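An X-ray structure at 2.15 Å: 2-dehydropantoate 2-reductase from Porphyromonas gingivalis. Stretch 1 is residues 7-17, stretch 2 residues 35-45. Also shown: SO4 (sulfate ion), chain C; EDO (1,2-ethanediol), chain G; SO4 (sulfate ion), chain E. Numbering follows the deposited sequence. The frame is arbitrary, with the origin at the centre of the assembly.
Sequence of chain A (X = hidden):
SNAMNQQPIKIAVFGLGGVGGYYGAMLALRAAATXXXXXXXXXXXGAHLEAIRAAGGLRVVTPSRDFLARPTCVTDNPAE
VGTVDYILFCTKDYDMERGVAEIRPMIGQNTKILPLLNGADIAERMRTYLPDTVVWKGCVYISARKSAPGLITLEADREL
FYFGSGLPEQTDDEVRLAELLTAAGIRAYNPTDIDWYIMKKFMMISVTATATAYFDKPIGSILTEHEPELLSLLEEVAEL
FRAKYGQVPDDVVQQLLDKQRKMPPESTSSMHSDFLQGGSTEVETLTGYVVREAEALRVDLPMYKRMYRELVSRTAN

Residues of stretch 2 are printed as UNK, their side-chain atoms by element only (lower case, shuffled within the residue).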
# COMPACT_ATOMS: atom_id res chain seq x y z
N GLN A 7 -25.78 13.42 -2.95
CA GLN A 7 -24.69 14.05 -2.13
C GLN A 7 -23.32 13.56 -2.59
O GLN A 7 -23.19 12.39 -2.93
CB GLN A 7 -24.86 13.73 -0.64
CG GLN A 7 -25.57 14.80 0.15
CD GLN A 7 -24.62 15.86 0.73
OE1 GLN A 7 -24.99 17.03 0.86
NE2 GLN A 7 -23.40 15.44 1.10
N PRO A 8 -22.29 14.45 -2.59
CA PRO A 8 -21.01 14.04 -3.13
C PRO A 8 -20.30 13.00 -2.25
O PRO A 8 -20.38 13.06 -1.01
CB PRO A 8 -20.20 15.35 -3.21
CG PRO A 8 -20.87 16.27 -2.19
CD PRO A 8 -22.28 15.84 -2.07
N ILE A 9 -19.65 12.05 -2.89
CA ILE A 9 -18.75 11.15 -2.19
C ILE A 9 -17.43 11.90 -1.97
O ILE A 9 -17.02 12.67 -2.80
CB ILE A 9 -18.54 9.84 -2.97
CG1 ILE A 9 -19.89 9.13 -3.13
CG2 ILE A 9 -17.58 8.92 -2.25
CD1 ILE A 9 -19.90 8.15 -4.32
N LYS A 10 -16.81 11.69 -0.82
CA LYS A 10 -15.67 12.48 -0.38
C LYS A 10 -14.55 11.48 -0.09
O LYS A 10 -14.73 10.58 0.77
CB LYS A 10 -16.05 13.24 0.89
CG LYS A 10 -17.17 14.29 0.67
CD LYS A 10 -17.53 14.93 2.01
CE LYS A 10 -18.82 15.74 1.94
NZ LYS A 10 -19.00 16.66 3.16
N ILE A 11 -13.42 11.62 -0.80
CA ILE A 11 -12.23 10.82 -0.59
C ILE A 11 -11.05 11.70 -0.22
O ILE A 11 -10.80 12.72 -0.87
CB ILE A 11 -11.83 10.05 -1.92
CG1 ILE A 11 -12.99 9.20 -2.42
CG2 ILE A 11 -10.60 9.15 -1.71
CD1 ILE A 11 -12.52 8.00 -3.25
N ALA A 12 -10.30 11.32 0.81
CA ALA A 12 -9.05 12.00 1.13
C ALA A 12 -7.84 11.10 0.89
O ALA A 12 -7.90 9.88 1.11
CB ALA A 12 -9.08 12.45 2.53
N VAL A 13 -6.74 11.70 0.45
CA VAL A 13 -5.50 10.99 0.30
C VAL A 13 -4.51 11.56 1.28
O VAL A 13 -4.14 12.71 1.16
CB VAL A 13 -4.95 11.02 -1.17
CG1 VAL A 13 -3.78 10.06 -1.32
CG2 VAL A 13 -6.02 10.57 -2.11
N PHE A 14 -4.06 10.72 2.22
CA PHE A 14 -3.13 11.12 3.26
C PHE A 14 -1.73 10.61 2.89
O PHE A 14 -1.44 9.43 3.02
CB PHE A 14 -3.59 10.53 4.61
CG PHE A 14 -2.78 11.01 5.80
CD1 PHE A 14 -2.92 12.31 6.27
CD2 PHE A 14 -1.90 10.16 6.46
CE1 PHE A 14 -2.22 12.77 7.36
CE2 PHE A 14 -1.15 10.61 7.54
CZ PHE A 14 -1.32 11.92 8.00
N GLY A 15 -0.88 11.53 2.44
CA GLY A 15 0.49 11.23 1.99
C GLY A 15 0.40 11.26 0.49
O GLY A 15 -0.35 10.49 -0.09
N LEU A 16 1.09 12.19 -0.16
CA LEU A 16 1.07 12.27 -1.63
C LEU A 16 2.41 11.88 -2.28
O LEU A 16 2.93 12.63 -3.09
CB LEU A 16 0.68 13.67 -2.16
CG LEU A 16 -0.71 14.18 -2.47
CD1 LEU A 16 -0.59 15.47 -3.29
CD2 LEU A 16 -1.74 13.23 -3.10
N GLY A 17 2.95 10.72 -1.95
CA GLY A 17 4.16 10.26 -2.63
C GLY A 17 3.70 9.51 -3.87
O GLY A 17 2.58 9.78 -4.40
N UNK A 35 -19.82 16.41 -12.15
CA UNK A 35 -20.34 17.70 -11.67
C UNK A 35 -20.62 17.60 -10.17
O UNK A 35 -21.77 17.40 -9.77
c UNK A 35 -21.61 18.09 -12.43
o UNK A 35 -20.18 18.94 -14.15
c UNK A 35 -21.32 18.60 -13.84
o UNK A 35 -22.27 18.71 -14.64
N UNK A 36 -19.57 17.71 -9.36
CA UNK A 36 -19.72 17.57 -7.91
C UNK A 36 -20.32 16.27 -7.38
O UNK A 36 -21.03 16.27 -6.38
N UNK A 37 -20.05 15.16 -8.06
CA UNK A 37 -20.41 13.85 -7.56
C UNK A 37 -19.27 13.34 -6.68
O UNK A 37 -19.44 12.44 -5.87
c UNK A 37 -23.13 13.23 -9.06
c UNK A 37 -21.66 12.30 -10.92
c UNK A 37 -21.75 13.25 -9.71
c UNK A 37 -20.64 12.88 -8.71
N UNK A 38 -18.11 13.94 -6.83
CA UNK A 38 -16.95 13.45 -6.13
C UNK A 38 -16.10 14.62 -5.69
O UNK A 38 -15.79 15.49 -6.49
c UNK A 38 -16.19 12.50 -7.06
c UNK A 38 -14.33 10.95 -7.78
c UNK A 38 -15.38 10.76 -5.50
c UNK A 38 -14.96 11.73 -6.60
N UNK A 39 -15.70 14.62 -4.41
CA UNK A 39 -14.75 15.60 -3.87
C UNK A 39 -13.48 14.84 -3.48
O UNK A 39 -13.55 13.88 -2.74
o UNK A 39 -18.21 18.52 -1.92
o UNK A 39 -16.54 17.82 -0.63
c UNK A 39 -17.13 17.90 -1.76
c UNK A 39 -16.54 17.19 -2.98
c UNK A 39 -15.33 16.35 -2.65
N UNK A 40 -12.32 15.29 -3.96
CA UNK A 40 -11.06 14.65 -3.68
C UNK A 40 -10.11 15.64 -2.98
O UNK A 40 -9.78 16.70 -3.52
c UNK A 40 -10.42 14.05 -5.01
c UNK A 40 -11.33 13.03 -5.59
c UNK A 40 -9.07 13.36 -4.76
N UNK A 41 -9.68 15.28 -1.78
CA UNK A 41 -8.74 16.10 -1.01
C UNK A 41 -7.44 15.38 -0.82
O UNK A 41 -7.42 14.15 -0.82
o UNK A 41 -10.69 17.03 0.07
c UNK A 41 -9.39 16.47 0.33
N UNK A 42 -6.37 16.16 -0.70
CA UNK A 42 -5.01 15.66 -0.54
C UNK A 42 -4.37 16.26 0.66
O UNK A 42 -4.51 17.46 0.91
c UNK A 42 -5.45 14.40 -3.23
c UNK A 42 -4.16 16.06 -1.75
n UNK A 42 -5.63 14.15 -4.58
c UNK A 42 -4.78 15.25 -6.67
c UNK A 42 -3.44 16.95 -4.81
c UNK A 42 -3.32 17.12 -6.19
c UNK A 42 -3.98 16.28 -7.10
c UNK A 42 -4.23 15.91 -4.35
c UNK A 42 -4.61 15.47 -3.04
c UNK A 42 -4.91 15.08 -5.29
N UNK A 43 -3.66 15.44 1.43
CA UNK A 43 -2.88 15.97 2.52
C UNK A 43 -1.43 15.84 2.12
O UNK A 43 -0.96 14.76 1.97
c UNK A 43 -2.20 15.78 5.00
c UNK A 43 -4.65 15.23 4.17
c UNK A 43 -5.32 16.65 4.44
c UNK A 43 -3.13 15.24 3.85
N UNK A 44 -0.74 16.96 1.95
CA UNK A 44 0.63 16.96 1.50
C UNK A 44 1.27 18.03 2.32
O UNK A 44 0.56 18.81 2.93
c UNK A 44 0.71 17.33 0.05
N UNK A 45 2.60 18.08 2.35
CA UNK A 45 3.25 19.12 3.13
C UNK A 45 4.47 19.71 2.50
O UNK A 45 4.96 19.24 1.45
n UNK A 45 2.83 15.65 6.06
n UNK A 45 0.77 14.68 6.44
c UNK A 45 4.17 17.21 4.65
n UNK A 45 1.09 16.91 7.03
c UNK A 45 3.87 16.70 6.06
c UNK A 45 1.57 15.76 6.50
c UNK A 45 3.56 18.61 4.54
S SO4 C . 3.75 14.59 1.22
O1 SO4 C . 2.70 14.26 0.28
O2 SO4 C . 4.95 13.88 0.76
O3 SO4 C . 4.03 16.02 1.24
O4 SO4 C . 3.33 14.09 2.55
C1 EDO G . 2.79 6.79 -1.15
O1 EDO G . 2.16 8.08 -1.11
C2 EDO G . 4.28 6.90 -1.46
O2 EDO G . 4.63 5.77 -2.25
S SO4 E . 4.79 10.08 1.68
O1 SO4 E . 5.40 11.20 0.98
O2 SO4 E . 5.52 8.84 1.38
O3 SO4 E . 4.79 10.41 3.10
O4 SO4 E . 3.41 9.89 1.24
O HOH W 1 -17.23 18.44 2.40
O HOH W 2 -12.55 15.21 -0.18

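Position 35 has four side-chain atoms, two carbons with two oxygens on the second; it stays clear of stretch 1, and the short carboxylate makes it D35. Position 36 has no side-chain atoms and a positive phi of 57°, which favours glycine: G36, whose O lies 3.4 Å from P8 CB. Position 37 carries four carbons forked at the second, pointing away from stretch 1. It is L37, and it contributes backbone: I9 N donates to L37 O at 3.0 Å, opening the ladder.

Position 38 again has four carbons forked at the second, now buried, with a branch tip 4.2 Å from both I9 CB and I11 CG1. This is L38; its chi1 is t, and its end comes nearer to stretch 1. Position 39 shows three carbons, the third bearing two oxygens, one of them 3.5 Å from P8 CG. It is E39, extended along the side of the sheet that holds K10. Water 1 joins the two charged ends, accepting from K10 NZ at 2.6 Å and donating to E39 OE1 at 3.2 Å.

Position 40 is one carbon carrying two more, beside I11: a beta-branched V40, its CA 3.4 Å from I11 O. Position 41 is one carbon and one oxygen, next to A12, hence S41. Water 2 lies 2.6 Å from S41 OG and donates to I11 O at 3.1 Å, tying the small side chain back to the neighbouring strand.

Position 42 holds a carbon followed by fused five- and six-membered rings with eight carbons and one nitrogen. L16 CD2 lies over the five-membered ring, 3.8 Å from its centroid, a CH-pi contact; this is W42. Position 43 has four carbons forked at the first, one arm two carbons long, with the one-carbon arm 3.8 Å from F14 CD1: I43, the contact atom being CG2. Position 44 has a single carbon, 4.0 Å from L16 CD1; it is A44. Position 45 has three carbons, a nitrogen, then a carbon with two more nitrogens, one of these 3.7 Å from F14 CE1: R45, reaching with NH2.

The rule is a parallel pair in strict register, I9 with L38 through F14 with I43. I9, I11 and V13 each donate through N and accept through O, and G15 N adds a last bond to I43 O at 3.3 Å, so seven backbone hydrogen bonds fix the pairing while side chains sort by face. Beyond the strands, one sulfate bridges both chain segments: L16 N to O1 and R45 N to O3, each 2.7 Å.

Stretch 2 35-45: DGLLEVSWIAR
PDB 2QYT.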